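Side-chain contacts in flavin-nucleotide-binding protein (Mycobacterium smegmatis, PDB 4YBN), which binds FAD and heme and probably serves as an oxidoreductase of the split beta-barrel, pyridoxamine 5'-phosphate oxidase-like superfamily: residues Ile114-Asp117 and Ala118-Gly121; Leu207-Ser210 and Val211-Met214. All coordinates share one frame; numbering follows the deposited sequence.

Interaction 1. Residues Ile114-Asp117 and Ala118-Gly121; sequences IADD and AKRG
The amide N of A118 donates to A115 O at 2.8 Å, closing the first turn of helix 116-130. This i to i+3 bond is bent, with an angle of 139° at the hydrogen, and the donor stands 52° out of the carbonyl plane. Beyond it, water stands between the next two pairs of backbone groups. Water 1 donates to D116 O at 2.7 Å and accepts from R120 N at 2.9 Å. Water 2 bridges D117 O and G121 N in the same way, at 2.8 and 2.9 Å, so each water links an i to i+4 pair. With I114 CG1 anti to the carbonyl carbon (chi1 -61°), the CG2 methyl of I114 lies anti to the backbone N and meets A118 CB at 3.6 Å. D116 and K119 run side by side and point the same way. D116 OD1 stays 4.0 Å from K119 NZ, beyond a salt bridge, and the extended lysine spends its ammonium on the carbonyl oxygens of L146 and T149. K119 is buried, about 7 Å from the heme at its side chain. The turn leads from strand 110-113 into helix 116-130: I114 hydrogen-bonds A151 through its backbone and packs on A151 and A153 of strand 149-155, while R120 NH1 hydrogen-bonds S141 O, between helices 134-137 and 143-147.

Interaction 2. Residues Leu207-Ser210 and Val211-Met214; sequences LPPS and VRGM
R212 lays its guanidinium flat over P209 across the single turn of helix 209-212, a short helix in the C-terminal part of the chain with P208 at its N-cap. P209 CA stands 3.6 Å above the guanidinium plane, over its centre, and P209 CG comes within 3.6 Å of R212 NH2. A bend at chi3 (-60°) brings the arginine back along the turn, where R212 NH1 gives a weak, long bond of 3.5 Å to L207 O. The apolar side chains are set differently. L207 crosses V211 at about a right angle, L207 CD2 meeting V211 CG1 at 4.0 Å, whereas the P208 ring lies alongside V211 and points the same way. W182 of the second subunit packs on L207, P208 and V211, so this group forms part of the dimer contact. S210 OG is hydrogen-bonded to E137 OE1 of helix 134-137. At the N-terminal end P208 O takes two amides: R212 N at 3.0 Å, nearly in line with the carbonyl, and V211 N in a weak bond at 2.9 Å. One residue on, G213 N donates to P209 O at 3.1 Å, with 156° at the hydrogen.

Overall arrangement
Both contacts are local first turns of helices, each partly buried, and they do not touch: their centres lie 27 Å apart, their nearest atoms about 16 Å. Interaction 1 begins the helix that follows strand 110-113, near the heme, where I114, just ahead of that long helix, packs on a strand of the sheet. Interaction 2 forms a one-turn helix resting on helix 134-137 and on the second subunit. Their chemistry differs too: two water bridges supplement a direct backbone bond in interaction 1 and a buried lysine is satisfied by carbonyls elsewhere in the fold, whereas interaction 2 bonds its backbone directly, lays an exposed arginine's guanidinium over a proline and turns apolar groups to the partner chain.

Interaction 1. Residues Ile114-Asp117 and Ala118-Gly121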
# COMPACT_ATOMS: atom_id res chain seq x y z
N ILE A 114 16.60 -0.69 -18.39
CA ILE A 114 16.69 0.43 -19.30
C ILE A 114 18.15 0.59 -19.67
O ILE A 114 19.05 0.68 -18.81
CB ILE A 114 16.15 1.75 -18.67
CG1 ILE A 114 14.67 1.63 -18.29
CG2 ILE A 114 16.28 2.94 -19.62
CD1 ILE A 114 13.85 1.00 -19.35
N ALA A 115 18.42 0.68 -20.99
CA ALA A 115 19.81 0.87 -21.48
C ALA A 115 20.41 2.17 -21.02
O ALA A 115 19.69 3.19 -20.83
CB ALA A 115 19.89 0.81 -23.03
N ASP A 116 21.75 2.15 -20.92
CA ASP A 116 22.53 3.30 -20.49
C ASP A 116 22.16 4.55 -21.25
O ASP A 116 22.08 5.63 -20.68
CB ASP A 116 24.03 3.04 -20.69
CG ASP A 116 24.64 2.15 -19.60
OD1 ASP A 116 23.92 1.58 -18.73
OD2 ASP A 116 25.88 2.03 -19.62
N ASP A 117 21.91 4.40 -22.56
CA ASP A 117 21.57 5.57 -23.38
C ASP A 117 20.17 6.15 -23.10
O ASP A 117 19.88 7.33 -23.35
CB ASP A 117 21.62 5.19 -24.87
CG ASP A 117 21.06 3.78 -25.18
OD1 ASP A 117 19.90 3.64 -25.66
OD2 ASP A 117 21.82 2.79 -24.98
N ALA A 118 19.29 5.31 -22.58
CA ALA A 118 17.93 5.68 -22.33
C ALA A 118 17.67 6.08 -20.85
O ALA A 118 16.62 6.61 -20.54
CB ALA A 118 17.05 4.49 -22.72
N LYS A 119 18.63 5.87 -19.96
CA LYS A 119 18.34 6.01 -18.53
C LYS A 119 17.98 7.46 -18.18
O LYS A 119 17.00 7.73 -17.46
CB LYS A 119 19.54 5.67 -17.69
CG LYS A 119 19.95 4.27 -17.53
CD LYS A 119 21.07 4.38 -16.48
CE LYS A 119 21.46 3.04 -15.98
NZ LYS A 119 22.73 3.21 -15.23
N ARG A 120 18.73 8.38 -18.74
CA ARG A 120 18.54 9.79 -18.47
C ARG A 120 17.11 10.23 -18.77
O ARG A 120 16.44 10.92 -17.96
CB ARG A 120 19.55 10.63 -19.23
CG ARG A 120 19.41 12.11 -18.95
CD ARG A 120 20.37 13.00 -19.73
NE ARG A 120 21.78 12.66 -19.56
CZ ARG A 120 22.54 13.03 -18.53
NH1 ARG A 120 22.07 13.78 -17.56
NH2 ARG A 120 23.83 12.64 -18.47
N GLY A 121 16.61 9.78 -19.90
CA GLY A 121 15.28 10.19 -20.33
C GLY A 121 14.19 9.55 -19.44
O GLY A 121 13.19 10.20 -19.09
O HOH W 1 20.94 8.09 -20.55
O HOH W 2 18.13 9.17 -22.27

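Interaction 2. Residues Leu207-Ser210 and Val211-Met214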
# COMPACT_ATOMS: atom_id res chain seq x y z
N LEU A 207 9.47 28.40 -2.24
CA LEU A 207 9.12 27.05 -2.71
C LEU A 207 9.17 27.07 -4.20
O LEU A 207 8.64 27.97 -4.78
CB LEU A 207 7.74 26.67 -2.34
CG LEU A 207 7.35 26.36 -0.94
CD1 LEU A 207 5.86 26.11 -0.94
CD2 LEU A 207 8.14 25.17 -0.41
N PRO A 208 9.73 26.02 -4.81
CA PRO A 208 9.68 25.90 -6.23
C PRO A 208 8.29 25.62 -6.75
O PRO A 208 7.43 25.12 -6.03
CB PRO A 208 10.62 24.73 -6.55
CG PRO A 208 11.23 24.26 -5.31
CD PRO A 208 10.53 24.96 -4.15
N PRO A 209 8.01 26.00 -8.01
CA PRO A 209 6.63 25.85 -8.48
C PRO A 209 6.14 24.45 -8.42
O PRO A 209 5.00 24.22 -8.06
CB PRO A 209 6.71 26.29 -9.95
CG PRO A 209 7.78 27.31 -9.91
CD PRO A 209 8.83 26.77 -8.97
N SER A 210 7.02 23.50 -8.72
CA SER A 210 6.65 22.12 -8.68
C SER A 210 6.20 21.71 -7.31
O SER A 210 5.27 20.92 -7.16
CB SER A 210 7.81 21.22 -9.10
OG SER A 210 8.90 21.26 -8.20
N VAL A 211 6.84 22.26 -6.29
CA VAL A 211 6.48 21.84 -4.97
C VAL A 211 5.20 22.56 -4.58
O VAL A 211 4.42 22.02 -3.82
CB VAL A 211 7.56 22.16 -3.97
CG1 VAL A 211 7.09 21.92 -2.55
CG2 VAL A 211 8.77 21.33 -4.26
N ARG A 212 4.96 23.76 -5.12
CA ARG A 212 3.72 24.48 -4.84
C ARG A 212 2.51 23.71 -5.32
O ARG A 212 1.47 23.70 -4.66
CB ARG A 212 3.72 25.87 -5.50
CG ARG A 212 4.91 26.70 -5.10
CD ARG A 212 4.74 28.19 -5.32
NE ARG A 212 4.50 28.49 -6.73
CZ ARG A 212 5.35 29.14 -7.51
NH1 ARG A 212 6.53 29.54 -7.03
NH2 ARG A 212 5.04 29.36 -8.78
N GLY A 213 2.69 22.98 -6.42
CA GLY A 213 1.71 21.98 -6.92
C GLY A 213 1.39 20.77 -6.07
O GLY A 213 0.32 20.14 -6.23
N MET A 214 2.29 20.41 -5.17
CA MET A 214 2.11 19.22 -4.33
C MET A 214 1.17 19.56 -3.18
O MET A 214 1.55 19.72 -2.05
CB MET A 214 3.49 18.71 -3.83
CG MET A 214 4.30 18.16 -5.00
SD MET A 214 5.97 17.87 -4.43
CE MET A 214 5.74 16.27 -3.67